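Local coordinates for protein aspartate aminotransferase, cytoplasmic (Schizosaccharomyces pombe 972h-, PDB 6JPK) that transfers the amino group of L-aspartate to 2-oxoglutarate, giving oxaloacetate and L-glutamate, with pyridoxal 5'-phosphate as cofactor, and works as a homodimer, at residues A56-V60 against R301-I306; A129-N135 against V150-P156; E179-L185 against R212-F218. The protein carries 1 engineered substitution. All coordinates share one frame; numbering follows the deposited sequence.

Contact 1 (A56-V60 against R301-I306); sequences ASKIV and RIAAEI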
# COMPACT_ATOMS: atom_id res chain seq x y z
N ALA A 56 7.01 21.54 6.00
CA ALA A 56 6.56 21.19 4.65
C ALA A 56 5.08 20.79 4.63
O ALA A 56 4.35 21.17 3.71
CB ALA A 56 7.42 20.05 4.08
N SER A 57 4.63 20.04 5.63
CA SER A 57 3.22 19.65 5.62
C SER A 57 2.31 20.86 5.80
O SER A 57 1.25 20.93 5.17
CB SER A 57 2.93 18.56 6.67
OG SER A 57 3.13 19.01 7.99
N LYS A 58 2.72 21.85 6.60
CA LYS A 58 1.94 23.09 6.72
C LYS A 58 1.89 23.85 5.40
O LYS A 58 0.83 24.37 5.01
CB LYS A 58 2.54 23.99 7.81
CG LYS A 58 2.43 23.43 9.23
CD LYS A 58 0.97 23.26 9.65
CE LYS A 58 0.85 23.00 11.15
NZ LYS A 58 1.47 24.09 11.96
N ILE A 59 3.02 23.95 4.71
CA ILE A 59 3.07 24.62 3.41
C ILE A 59 2.16 23.91 2.41
O ILE A 59 1.39 24.55 1.68
CB ILE A 59 4.52 24.70 2.90
CG1 ILE A 59 5.33 25.67 3.77
CG2 ILE A 59 4.57 25.13 1.42
CD1 ILE A 59 6.84 25.57 3.57
N VAL A 60 2.22 22.58 2.38
CA VAL A 60 1.46 21.81 1.39
C VAL A 60 -0.04 21.97 1.62
O VAL A 60 -0.81 22.12 0.67
CB VAL A 60 1.91 20.34 1.41
CG1 VAL A 60 0.84 19.44 0.80
CG2 VAL A 60 3.23 20.20 0.66
N ARG A 301 3.69 14.12 -1.19
CA ARG A 301 3.64 15.57 -1.35
C ARG A 301 4.63 16.24 -0.40
O ARG A 301 5.31 17.19 -0.77
CB ARG A 301 2.22 16.09 -1.11
CG ARG A 301 1.21 15.71 -2.18
CD ARG A 301 -0.18 16.34 -1.91
NE ARG A 301 -0.68 15.98 -0.59
CZ ARG A 301 -1.75 15.20 -0.36
NH1 ARG A 301 -2.48 14.70 -1.35
NH2 ARG A 301 -2.09 14.94 0.90
N ILE A 302 4.74 15.73 0.83
CA ILE A 302 5.63 16.33 1.81
C ILE A 302 7.07 16.17 1.38
O ILE A 302 7.84 17.14 1.36
CB ILE A 302 5.38 15.71 3.20
CG1 ILE A 302 4.06 16.21 3.79
CG2 ILE A 302 6.54 16.01 4.15
CD1 ILE A 302 3.66 15.46 5.06
N ALA A 303 7.45 14.95 0.99
CA ALA A 303 8.81 14.66 0.56
C ALA A 303 9.17 15.46 -0.68
O ALA A 303 10.28 16.01 -0.77
CB ALA A 303 8.97 13.15 0.32
N ALA A 304 8.25 15.54 -1.65
CA ALA A 304 8.54 16.32 -2.84
C ALA A 304 8.72 17.79 -2.48
O ALA A 304 9.56 18.48 -3.07
CB ALA A 304 7.42 16.16 -3.87
N GLU A 305 7.95 18.29 -1.51
CA GLU A 305 8.08 19.70 -1.14
C GLU A 305 9.48 19.98 -0.59
O GLU A 305 10.14 20.93 -1.01
CB GLU A 305 7.01 20.08 -0.12
CG GLU A 305 6.81 21.56 0.01
CD GLU A 305 6.24 22.21 -1.26
OE1 GLU A 305 5.56 21.51 -2.06
OE2 GLU A 305 6.50 23.41 -1.47
N ILE A 306 9.95 19.12 0.32
CA ILE A 306 11.30 19.25 0.86
C ILE A 306 12.34 19.16 -0.25
O ILE A 306 13.21 20.03 -0.40
CB ILE A 306 11.54 18.19 1.94
CG1 ILE A 306 10.67 18.47 3.18
CG2 ILE A 306 13.02 18.13 2.30
CD1 ILE A 306 10.85 17.43 4.30
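Ala-56 sets its methyl against Ile-302 and Ile-306 where helix 51-62 packs across helix 297-308, a steep helix-helix crossing of the aminotransferase fold. The two short segments run at 103° to each other with their axes 9.0 Å apart, a spacing consistent with the small Ala-56 facing the other helix: its CB lies 3.7 Å from Ile-306 CG1 and also sits by the carbonyl of Ile-302. Ser-57 offers carbon, not oxygen. Its CB touches Ile-302 CD1 at 3.6 Å, while OG, held between the backbone N and the carbonyl carbon (chi1 65°), bonds back to Lys-54 O in its own helix. Ile-59 crosses Glu-305 at about a right angle, with the CG2 methyl 3.9 Å from OE2, and Leu-312 of helix 310-340 packs on both residues. Of residues 56-60, Val-60 has the most surface covered by the other segment. Val-60 and Glu-305 pass in opposite directions, with Val-60 CG2 against the Glu-305 chain from CB to CD; the bend at chi2 (66°) brings OE1 within 3.8 Å of that methyl, and OE1 also takes a weak hydrogen bond from Gln-63 NE2. The Arg-301 guanidinium carries on to a salt bridge with Glu-262 of the second subunit, and on the way its NE passes 4.0 Å from Val-60 CG1.

Contact 2 (A129-N135 against V150-P156); sequences AHVYISN and VTVETYP. Engineered in segment 150-156: Glu-153 (natural residue Asp).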
# COMPACT_ATOMS: atom_id res chain seq x y z
N ALA A 129 17.45 -18.43 -10.90
CA ALA A 129 18.35 -17.79 -9.94
C ALA A 129 17.74 -17.75 -8.54
O ALA A 129 16.53 -17.56 -8.38
CB ALA A 129 18.66 -16.36 -10.38
N HIS A 130 18.58 -17.89 -7.53
CA HIS A 130 18.20 -17.66 -6.14
C HIS A 130 18.56 -16.23 -5.73
O HIS A 130 19.38 -15.58 -6.38
CB HIS A 130 18.89 -18.64 -5.20
CG HIS A 130 18.62 -20.09 -5.50
ND1 HIS A 130 19.21 -21.11 -4.79
CD2 HIS A 130 17.83 -20.68 -6.43
CE1 HIS A 130 18.80 -22.27 -5.28
NE2 HIS A 130 17.96 -22.04 -6.27
N VAL A 131 17.95 -15.76 -4.64
CA VAL A 131 18.30 -14.46 -4.07
C VAL A 131 19.12 -14.70 -2.80
O VAL A 131 18.82 -15.60 -2.01
CB VAL A 131 17.06 -13.58 -3.78
CG1 VAL A 131 16.09 -14.25 -2.80
CG2 VAL A 131 17.50 -12.20 -3.23
N TYR A 132 20.18 -13.90 -2.64
CA TYR A 132 21.09 -13.98 -1.51
C TYR A 132 20.90 -12.75 -0.63
O TYR A 132 20.99 -11.62 -1.11
CB TYR A 132 22.55 -14.08 -1.96
CG TYR A 132 22.95 -15.45 -2.46
CD1 TYR A 132 22.46 -15.94 -3.67
CD2 TYR A 132 23.83 -16.25 -1.73
CE1 TYR A 132 22.83 -17.18 -4.14
CE2 TYR A 132 24.20 -17.50 -2.19
CZ TYR A 132 23.69 -17.96 -3.39
OH TYR A 132 24.05 -19.20 -3.87
N ILE A 133 20.65 -12.99 0.66
CA ILE A 133 20.46 -11.94 1.65
C ILE A 133 21.49 -12.13 2.76
O ILE A 133 22.01 -13.23 2.96
CB ILE A 133 19.03 -11.98 2.23
CG1 ILE A 133 18.88 -13.21 3.13
CG2 ILE A 133 18.01 -12.01 1.10
CD1 ILE A 133 17.47 -13.41 3.64
N SER A 134 21.79 -11.05 3.48
CA SER A 134 22.83 -11.14 4.49
C SER A 134 22.36 -11.98 5.67
O SER A 134 21.17 -12.06 5.98
CB SER A 134 23.25 -9.74 4.97
OG SER A 134 22.21 -9.08 5.68
N ASN A 135 23.32 -12.63 6.32
CA ASN A 135 23.05 -13.37 7.55
C ASN A 135 23.75 -12.67 8.71
O ASN A 135 24.98 -12.80 8.86
CB ASN A 135 23.54 -14.82 7.42
CG ASN A 135 23.11 -15.69 8.59
OD1 ASN A 135 22.34 -15.25 9.45
ND2 ASN A 135 23.60 -16.92 8.62
N VAL A 150 10.62 -17.29 -4.83
CA VAL A 150 12.06 -17.31 -5.06
C VAL A 150 12.74 -18.02 -3.91
O VAL A 150 12.39 -17.83 -2.73
CB VAL A 150 12.60 -15.87 -5.24
CG1 VAL A 150 14.09 -15.89 -5.62
CG2 VAL A 150 11.80 -15.14 -6.30
N THR A 151 13.72 -18.86 -4.23
CA THR A 151 14.53 -19.52 -3.22
C THR A 151 15.55 -18.54 -2.65
O THR A 151 16.23 -17.83 -3.40
CB THR A 151 15.23 -20.75 -3.82
OG1 THR A 151 14.24 -21.68 -4.29
CG2 THR A 151 16.14 -21.45 -2.79
N VAL A 152 15.66 -18.52 -1.32
CA VAL A 152 16.48 -17.56 -0.58
C VAL A 152 17.70 -18.29 -0.02
O VAL A 152 17.57 -19.33 0.64
CB VAL A 152 15.65 -16.90 0.54
CG1 VAL A 152 16.53 -16.00 1.43
CG2 VAL A 152 14.48 -16.08 -0.07
N GLU A 153 18.88 -17.77 -0.32
CA GLU A 153 20.13 -18.22 0.26
C GLU A 153 20.69 -17.07 1.10
O GLU A 153 20.15 -15.95 1.08
CB GLU A 153 21.13 -18.63 -0.83
CG GLU A 153 20.55 -19.57 -1.87
CD GLU A 153 20.46 -21.02 -1.38
OE1 GLU A 153 20.91 -21.30 -0.24
OE2 GLU A 153 19.95 -21.88 -2.14
N THR A 154 21.76 -17.32 1.83
CA THR A 154 22.35 -16.23 2.61
C THR A 154 23.84 -16.11 2.29
O THR A 154 24.48 -17.05 1.81
CB THR A 154 22.14 -16.39 4.13
OG1 THR A 154 22.95 -17.46 4.62
CG2 THR A 154 20.69 -16.70 4.48
N TYR A 155 24.37 -14.92 2.53
CA TYR A 155 25.80 -14.74 2.61
C TYR A 155 26.18 -14.34 4.03
O TYR A 155 25.40 -13.69 4.72
CB TYR A 155 26.32 -13.70 1.61
CG TYR A 155 25.65 -12.33 1.63
CD1 TYR A 155 26.19 -11.29 2.38
CD2 TYR A 155 24.52 -12.07 0.86
CE1 TYR A 155 25.60 -10.04 2.39
CE2 TYR A 155 23.91 -10.82 0.88
CZ TYR A 155 24.47 -9.81 1.62
OH TYR A 155 23.88 -8.56 1.63
N PRO A 156 27.34 -14.80 4.52
CA PRO A 156 27.76 -14.45 5.88
C PRO A 156 27.94 -12.94 6.02
O PRO A 156 28.34 -12.26 5.08
CB PRO A 156 29.11 -15.18 6.03
CG PRO A 156 29.07 -16.26 5.01
CD PRO A 156 28.27 -15.73 3.86
O HOH W 1 14.50 -19.27 -7.07
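The Tyr-155 ring folds back over the neighbouring strand and lies on the backbone of Ser-134, whose CA stands 3.6 Å from the ring centroid in a CH-pi contact. The torsion that does this places CG between the backbone N and the carbonyl carbon (chi1 53°); the ring edge then faces Tyr-132 O, and the hydroxyl reaches Leu-184 O, one strand further on. Tyr-132 receives Glu-153 CB over the centre of its ring, 3.6 Å from the centroid. Glu-153 is an engineered substitution for aspartate. Its OE2 accepts a bent hydrogen bond (132° at the hydrogen) from His-130 ND1 at 2.9 Å through the anti lone pair, with the oxygen tilted out of the imidazole plane, while Thr-151 CG2 covers one face of that ring. On the side bearing Val-131, Ile-133 and Val-152, apolar contacts form: Ile-133 CD1 meets Val-152 CG1 at 3.5 Å, facing helix 140-147. Five backbone bonds alternate from Val-131 N to Asn-135 N, and near the N-terminal end of the pairing a water bridges Ala-129 O and Thr-151 N. Together these strands are the two arms of a beta-alpha-beta crossover through helix 140-147, in the central sheet of a fold-type I pyridoxal-phosphate enzyme.

Contact 3 (E179-L185 against R212-F218); sequences EGSIFLL and RKHLVVF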
# COMPACT_ATOMS: atom_id res chain seq x y z
N GLU A 179 26.41 -18.19 -11.24
CA GLU A 179 26.42 -16.95 -12.00
C GLU A 179 25.00 -16.42 -12.17
O GLU A 179 24.06 -17.19 -12.38
CB GLU A 179 27.07 -17.16 -13.37
CG GLU A 179 28.58 -17.35 -13.31
CD GLU A 179 29.25 -17.17 -14.68
OE1 GLU A 179 30.39 -16.65 -14.71
OE2 GLU A 179 28.64 -17.55 -15.71
N GLY A 180 24.85 -15.10 -12.06
CA GLY A 180 23.55 -14.50 -12.24
C GLY A 180 22.61 -14.68 -11.07
O GLY A 180 21.39 -14.52 -11.24
N SER A 181 23.12 -15.02 -9.89
CA SER A 181 22.29 -14.98 -8.69
C SER A 181 21.94 -13.53 -8.35
O SER A 181 22.58 -12.58 -8.80
CB SER A 181 23.01 -15.64 -7.51
OG SER A 181 23.30 -17.00 -7.78
N ILE A 182 20.90 -13.37 -7.54
CA ILE A 182 20.43 -12.06 -7.11
C ILE A 182 21.01 -11.78 -5.73
O ILE A 182 20.90 -12.63 -4.83
CB ILE A 182 18.90 -12.02 -7.07
CG1 ILE A 182 18.32 -12.47 -8.41
CG2 ILE A 182 18.41 -10.64 -6.63
CD1 ILE A 182 16.99 -13.20 -8.26
N PHE A 183 21.62 -10.61 -5.56
CA PHE A 183 22.21 -10.24 -4.28
C PHE A 183 21.52 -8.99 -3.76
O PHE A 183 21.48 -7.96 -4.44
CB PHE A 183 23.73 -10.04 -4.39
CG PHE A 183 24.51 -11.30 -4.15
CD1 PHE A 183 24.62 -12.26 -5.15
CD2 PHE A 183 25.09 -11.55 -2.92
CE1 PHE A 183 25.31 -13.44 -4.93
CE2 PHE A 183 25.79 -12.73 -2.69
CZ PHE A 183 25.90 -13.68 -3.70
N LEU A 184 20.98 -9.10 -2.54
CA LEU A 184 20.27 -8.01 -1.87
C LEU A 184 21.26 -7.35 -0.92
O LEU A 184 21.66 -7.95 0.08
CB LEU A 184 19.06 -8.56 -1.11
CG LEU A 184 17.76 -7.76 -1.08
CD1 LEU A 184 16.85 -8.28 0.03
CD2 LEU A 184 17.99 -6.26 -0.94
N LEU A 185 21.67 -6.13 -1.25
CA LEU A 185 22.73 -5.42 -0.54
C LEU A 185 22.14 -4.26 0.25
O LEU A 185 21.25 -3.56 -0.24
CB LEU A 185 23.77 -4.89 -1.52
CG LEU A 185 24.39 -5.95 -2.45
CD1 LEU A 185 25.34 -5.31 -3.45
CD2 LEU A 185 25.11 -7.04 -1.63
N ARG A 212 31.00 -12.56 -11.39
CA ARG A 212 30.01 -13.64 -11.40
C ARG A 212 28.71 -13.24 -12.07
O ARG A 212 27.77 -14.05 -12.10
CB ARG A 212 29.74 -14.12 -9.97
CG ARG A 212 30.92 -14.81 -9.31
CD ARG A 212 31.34 -16.06 -10.09
NE ARG A 212 30.48 -17.20 -9.78
CZ ARG A 212 30.55 -18.38 -10.38
NH1 ARG A 212 31.44 -18.59 -11.36
NH2 ARG A 212 29.74 -19.36 -10.01
N LYS A 213 28.61 -12.01 -12.58
CA LYS A 213 27.45 -11.55 -13.34
C LYS A 213 26.17 -11.61 -12.51
O LYS A 213 25.09 -11.89 -13.04
CB LYS A 213 27.28 -12.35 -14.64
CG LYS A 213 28.57 -12.54 -15.43
CD LYS A 213 28.30 -13.26 -16.76
CE LYS A 213 29.60 -13.74 -17.39
NZ LYS A 213 30.55 -12.62 -17.62
N HIS A 214 26.28 -11.37 -11.20
CA HIS A 214 25.11 -11.37 -10.33
C HIS A 214 24.26 -10.13 -10.59
O HIS A 214 24.75 -9.11 -11.07
CB HIS A 214 25.53 -11.41 -8.86
CG HIS A 214 26.26 -12.66 -8.46
ND1 HIS A 214 25.89 -13.92 -8.90
CD2 HIS A 214 27.33 -12.85 -7.65
CE1 HIS A 214 26.70 -14.82 -8.38
NE2 HIS A 214 27.58 -14.19 -7.62
N LEU A 215 22.98 -10.24 -10.28
CA LEU A 215 22.05 -9.12 -10.37
C LEU A 215 21.95 -8.44 -9.00
O LEU A 215 21.70 -9.11 -7.99
CB LEU A 215 20.67 -9.61 -10.84
CG LEU A 215 19.56 -8.56 -10.79
CD1 LEU A 215 19.91 -7.39 -11.68
CD2 LEU A 215 18.23 -9.17 -11.21
N VAL A 216 22.13 -7.12 -8.97
CA VAL A 216 22.26 -6.38 -7.72
C VAL A 216 20.96 -5.62 -7.42
O VAL A 216 20.43 -4.91 -8.28
CB VAL A 216 23.46 -5.42 -7.77
CG1 VAL A 216 23.42 -4.46 -6.58
CG2 VAL A 216 24.77 -6.22 -7.77
N VAL A 217 20.46 -5.78 -6.19
CA VAL A 217 19.35 -5.01 -5.63
C VAL A 217 19.86 -4.33 -4.36
O VAL A 217 20.24 -5.01 -3.40
CB VAL A 217 18.13 -5.89 -5.30
CG1 VAL A 217 16.99 -5.04 -4.74
CG2 VAL A 217 17.70 -6.70 -6.52
N PHE A 218 19.91 -3.00 -4.37
CA PHE A 218 20.26 -2.23 -3.18
C PHE A 218 19.01 -1.89 -2.38
O PHE A 218 18.02 -1.43 -2.95
CB PHE A 218 20.97 -0.92 -3.54
CG PHE A 218 22.41 -1.08 -3.95
CD1 PHE A 218 23.38 -1.30 -3.00
CD2 PHE A 218 22.77 -0.96 -5.28
CE1 PHE A 218 24.72 -1.43 -3.38
CE2 PHE A 218 24.11 -1.09 -5.67
CZ PHE A 218 25.08 -1.32 -4.72
O HOH W 2 32.55 -16.39 -13.29
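His-214 and Phe-183 bring their rings together obliquely, planes 36° apart, with Phe-183 CE1 3.4 Å from His-214 CD2 over one imidazole face. His-214 CG stands beside its backbone N, anti to the carbonyl carbon (chi1 -64°), which goes with the ring lying by Ser-181 and Phe-183. Arg-212 CB covers the opposite face. At the ring's edge ND1 accepts a weak, strongly bent hydrogen bond from Ser-181 N at 3.1 Å, and NE2 is bonded to Ile-174 O, which helps to fix the ring's rotation. With an alanine in place of His-214, Ser-181 N and Ile-174 O would probably lose these partners and a gap would open beside the Phe-183 ring. Next to the histidine, Gly-180 N donates to Arg-212 O at 3.1 Å. Glu-179 lays its CG over the centre of the Arg-212 guanidinium; its OE1 is 4.0 Å from NH1, too far for a salt bridge, and a water joins the two. Arg-212 NH2 instead bonds Ala-177 O. Lys-213 follows helix 199-211 in a Schellman motif, and the chain passes on into strand 215-220. Four backbone bonds, from Leu-215 N to Leu-185 N, link the two segments, nearly straight at Val-217 N to Phe-183 O (3.0 Å). Ile-182 CG2 packs on Val-217 CG2 at 4.0 Å on one side of the sheet, and Leu-185 CB on Phe-218 CD1 at 3.9 Å on the other. Helix 107-127 packs on the Ile-182 and Val-217 side and helix 199-211 on the Phe-183 and Leu-185 side; Phe-183 stacks on Tyr-132 of strand 131-135, and Tyr-4 of the second subunit bonds His-214 O.

Contacts 2 and 3 are adjacent strand pairings in the parallel middle of one mixed sheet, centres 10 Å apart, joined where strand 131-135 lies beside strand 182-186; each closes its own beta-alpha-beta unit. Contact 1 stands about 17 Å from contact 3 and 26 Å from contact 2 (nearest atoms) and ties together helices far apart in sequence. Contacts 1 and 3 are largely buried, whereas contact 2 is partly exposed. Van der Waals packing, in part on the Glu-305 and Arg-301 side chains, joins the helices; alternating backbone bonds hold both strand pairs. Contact 2 adds a histidine-carboxylate bond and CH-pi contacts, contact 3 an oblique ring pair and a water-bridged Glu-Arg pair. Contacts 1 and 3 each reach the second subunit; contact 2 does not.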